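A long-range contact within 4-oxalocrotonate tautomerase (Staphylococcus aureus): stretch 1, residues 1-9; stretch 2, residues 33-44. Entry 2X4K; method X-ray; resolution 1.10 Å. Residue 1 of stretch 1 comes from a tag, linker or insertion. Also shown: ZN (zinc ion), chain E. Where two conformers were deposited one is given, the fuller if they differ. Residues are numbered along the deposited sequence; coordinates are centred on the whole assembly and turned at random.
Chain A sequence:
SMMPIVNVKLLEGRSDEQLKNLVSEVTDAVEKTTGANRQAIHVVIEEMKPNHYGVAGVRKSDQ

Stretch 1 1-9: SMMPIVNVK
Stretch 2, residues 33-44: TTGANRQAIHVV

What ties the two stretches together? Strands 5-9 and 42-44 run parallel, 19° apart, pairing Ile5 with His42, Val6 with Val43 and Asn7 with Val44 at CA-CA distances of 4.8, 4.7 and 4.9 Å. With extended backbones (phi/psi near -120/130), they form a ladder: His42 N to Pro4 O (2.9 Å), Val6 N to His42 O, Val44 N to Val6 O and Val8 N to Val44 O (each 2.8 Å).

How is His42 held? With chi1 m (-51°) and chi2 78°, its ring brings ND1 to Pro4 O at 3.2 Å, so that this carbonyl accepts both backbone and side-chain hydrogen bonds from His42. ND1 is therefore the donor, leaving NE2 to bind zinc at 2.0 Å.

How do the side chains pack along the strands? Val6 and Val43, both t, share one sheet face, with Val6 CB 4.1 Å from Val43 CG2. Ile5 (m, t), Asn7 (t), His42 and Val44 (t) point to the other.

What closes the end before the strands? Pro4 (phi/psi -66/136, C-gamma exo) sets CG 3.7 Å from Ala36 CB and 4.0 Å from Ile41 CG1. Met2, chi1 m and chi2 t, reaches over Ala36, SD to CB 4.0 Å, and places CE 3.0 Å from Thr34 O. Gly35 leaves the helix at phi/psi 79/10.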

# COMPACT_ATOMS: atom_id res chain seq x y z
N SER A 1 4.17 -12.67 16.82
CA SER A 1 2.81 -13.11 16.41
C SER A 1 2.41 -12.44 15.08
O SER A 1 2.74 -11.28 14.84
CB SER A 1 1.80 -12.85 17.53
OG SER A 1 0.61 -13.59 17.34
N MET A 2 1.64 -13.16 14.27
CA MET A 2 1.58 -12.94 12.81
C MET A 2 0.90 -11.67 12.26
O MET A 2 1.25 -11.22 11.17
CB MET A 2 0.94 -14.15 12.12
CG MET A 2 1.87 -15.32 11.97
SD MET A 2 1.26 -16.52 10.78
CE MET A 2 1.70 -18.03 11.63
N MET A 3 -0.06 -11.12 12.98
CA MET A 3 -0.85 -9.94 12.57
C MET A 3 -1.07 -9.67 11.05
O MET A 3 -0.66 -8.62 10.53
CB MET A 3 -0.29 -8.68 13.24
CG MET A 3 -1.33 -7.58 13.41
SD MET A 3 -0.66 -6.07 14.12
CE MET A 3 0.27 -5.42 12.74
N PRO A 4 -1.75 -10.58 10.35
CA PRO A 4 -1.92 -10.35 8.92
C PRO A 4 -2.79 -9.13 8.60
O PRO A 4 -3.83 -8.91 9.23
CB PRO A 4 -2.57 -11.64 8.43
CG PRO A 4 -2.17 -12.67 9.43
CD PRO A 4 -2.22 -11.92 10.73
N ILE A 5 -2.35 -8.34 7.63
CA ILE A 5 -3.09 -7.21 7.13
C ILE A 5 -3.27 -7.41 5.64
O ILE A 5 -2.29 -7.45 4.90
CB ILE A 5 -2.35 -5.91 7.39
CG1 ILE A 5 -2.19 -5.73 8.90
CG2 ILE A 5 -3.10 -4.73 6.78
CD1 ILE A 5 -1.49 -4.48 9.28
N VAL A 6 -4.52 -7.55 5.22
CA VAL A 6 -4.86 -7.84 3.85
C VAL A 6 -5.51 -6.61 3.25
O VAL A 6 -6.40 -6.01 3.85
CB VAL A 6 -5.84 -9.01 3.78
CG1 VAL A 6 -6.11 -9.39 2.34
CG2 VAL A 6 -5.30 -10.20 4.54
N ASN A 7 -5.04 -6.24 2.06
CA ASN A 7 -5.63 -5.17 1.29
C ASN A 7 -6.13 -5.75 -0.02
O ASN A 7 -5.37 -6.44 -0.71
CB ASN A 7 -4.58 -4.09 1.03
CG ASN A 7 -5.18 -2.81 0.52
OD1 ASN A 7 -5.20 -2.57 -0.69
ND2 ASN A 7 -5.69 -1.99 1.43
N VAL A 8 -7.39 -5.53 -0.34
CA VAL A 8 -7.96 -6.02 -1.58
C VAL A 8 -8.40 -4.84 -2.43
O VAL A 8 -9.32 -4.11 -2.05
CB VAL A 8 -9.19 -6.92 -1.35
CG1 VAL A 8 -9.69 -7.47 -2.69
CG2 VAL A 8 -8.88 -8.05 -0.38
N LYS A 9 -7.75 -4.64 -3.56
CA LYS A 9 -8.16 -3.64 -4.54
C LYS A 9 -8.98 -4.34 -5.60
O LYS A 9 -8.54 -5.34 -6.15
CB LYS A 9 -6.95 -2.98 -5.20
CG LYS A 9 -6.10 -2.13 -4.27
CD LYS A 9 -4.78 -1.74 -4.96
CE LYS A 9 -3.83 -0.98 -4.06
NZ LYS A 9 -4.25 0.43 -3.88
N THR A 33 -4.25 -21.27 6.08
CA THR A 33 -3.00 -21.55 5.38
C THR A 33 -1.77 -21.12 6.15
O THR A 33 -0.69 -21.66 5.92
CB THR A 33 -2.97 -20.90 3.99
OG1 THR A 33 -3.10 -19.48 4.11
CG2 THR A 33 -4.06 -21.46 3.11
N THR A 34 -1.92 -20.17 7.07
CA THR A 34 -0.79 -19.64 7.84
C THR A 34 -0.80 -20.02 9.32
O THR A 34 0.23 -19.97 9.96
CB THR A 34 -0.73 -18.11 7.78
OG1 THR A 34 -1.84 -17.55 8.50
CG2 THR A 34 -0.74 -17.62 6.34
N GLY A 35 -1.96 -20.39 9.85
CA GLY A 35 -2.09 -20.65 11.28
C GLY A 35 -2.21 -19.39 12.11
O GLY A 35 -2.15 -19.47 13.34
N ALA A 36 -2.40 -18.23 11.48
CA ALA A 36 -2.60 -16.99 12.22
C ALA A 36 -3.86 -17.06 13.05
O ALA A 36 -4.86 -17.64 12.63
CB ALA A 36 -2.68 -15.81 11.27
N ASN A 37 -3.81 -16.47 14.24
CA ASN A 37 -4.99 -16.29 15.07
C ASN A 37 -6.00 -15.43 14.32
O ASN A 37 -5.65 -14.38 13.81
CB ASN A 37 -4.63 -15.58 16.37
CG ASN A 37 -3.70 -16.38 17.25
OD1 ASN A 37 -3.67 -17.61 17.18
ND2 ASN A 37 -2.94 -15.69 18.08
N ARG A 38 -7.26 -15.87 14.29
CA ARG A 38 -8.27 -15.16 13.52
C ARG A 38 -8.42 -13.70 13.98
O ARG A 38 -8.64 -12.82 13.16
CB ARG A 38 -9.61 -15.87 13.59
CG ARG A 38 -10.55 -15.43 12.50
CD ARG A 38 -11.88 -16.14 12.55
NE ARG A 38 -12.77 -15.66 11.50
CZ ARG A 38 -12.81 -16.13 10.25
NH1 ARG A 38 -12.00 -17.11 9.87
NH2 ARG A 38 -13.65 -15.61 9.37
N GLN A 39 -8.30 -13.46 15.28
CA GLN A 39 -8.47 -12.12 15.84
C GLN A 39 -7.37 -11.13 15.41
O GLN A 39 -7.50 -9.93 15.61
CB GLN A 39 -8.55 -12.17 17.37
CG GLN A 39 -7.29 -12.66 18.09
CD GLN A 39 -7.31 -14.15 18.41
OE1 GLN A 39 -7.77 -14.97 17.61
NE2 GLN A 39 -6.80 -14.51 19.58
N ALA A 40 -6.29 -11.66 14.84
CA ALA A 40 -5.18 -10.84 14.38
C ALA A 40 -5.22 -10.60 12.87
O ALA A 40 -4.29 -9.98 12.34
CB ALA A 40 -3.87 -11.52 14.75
N ILE A 41 -6.28 -11.06 12.19
CA ILE A 41 -6.35 -10.96 10.74
C ILE A 41 -7.27 -9.80 10.37
O ILE A 41 -8.44 -9.78 10.75
CB ILE A 41 -6.87 -12.25 10.09
CG1 ILE A 41 -5.94 -13.42 10.42
CG2 ILE A 41 -6.98 -12.07 8.56
CD1 ILE A 41 -6.50 -14.79 10.03
N HIS A 42 -6.73 -8.85 9.61
CA HIS A 42 -7.41 -7.62 9.25
C HIS A 42 -7.57 -7.54 7.74
O HIS A 42 -6.63 -7.89 7.02
CB HIS A 42 -6.58 -6.43 9.73
CG HIS A 42 -6.20 -6.53 11.16
ND1 HIS A 42 -5.17 -7.34 11.61
CD2 HIS A 42 -6.71 -5.94 12.26
CE1 HIS A 42 -5.06 -7.23 12.92
NE2 HIS A 42 -5.99 -6.39 13.34
N VAL A 43 -8.72 -7.08 7.28
CA VAL A 43 -8.97 -6.96 5.85
C VAL A 43 -9.50 -5.57 5.54
O VAL A 43 -10.42 -5.08 6.20
CB VAL A 43 -9.96 -8.02 5.34
CG1 VAL A 43 -10.21 -7.87 3.83
CG2 VAL A 43 -9.46 -9.41 5.67
N VAL A 44 -8.92 -4.94 4.52
CA VAL A 44 -9.39 -3.68 3.99
C VAL A 44 -9.68 -3.85 2.51
O VAL A 44 -8.87 -4.44 1.79
CB VAL A 44 -8.34 -2.57 4.17
CG1 VAL A 44 -8.78 -1.28 3.47
CG2 VAL A 44 -8.07 -2.34 5.66
ZN ZN E . -6.10 -5.58 15.20
O HOH W 1 -8.28 -4.65 15.44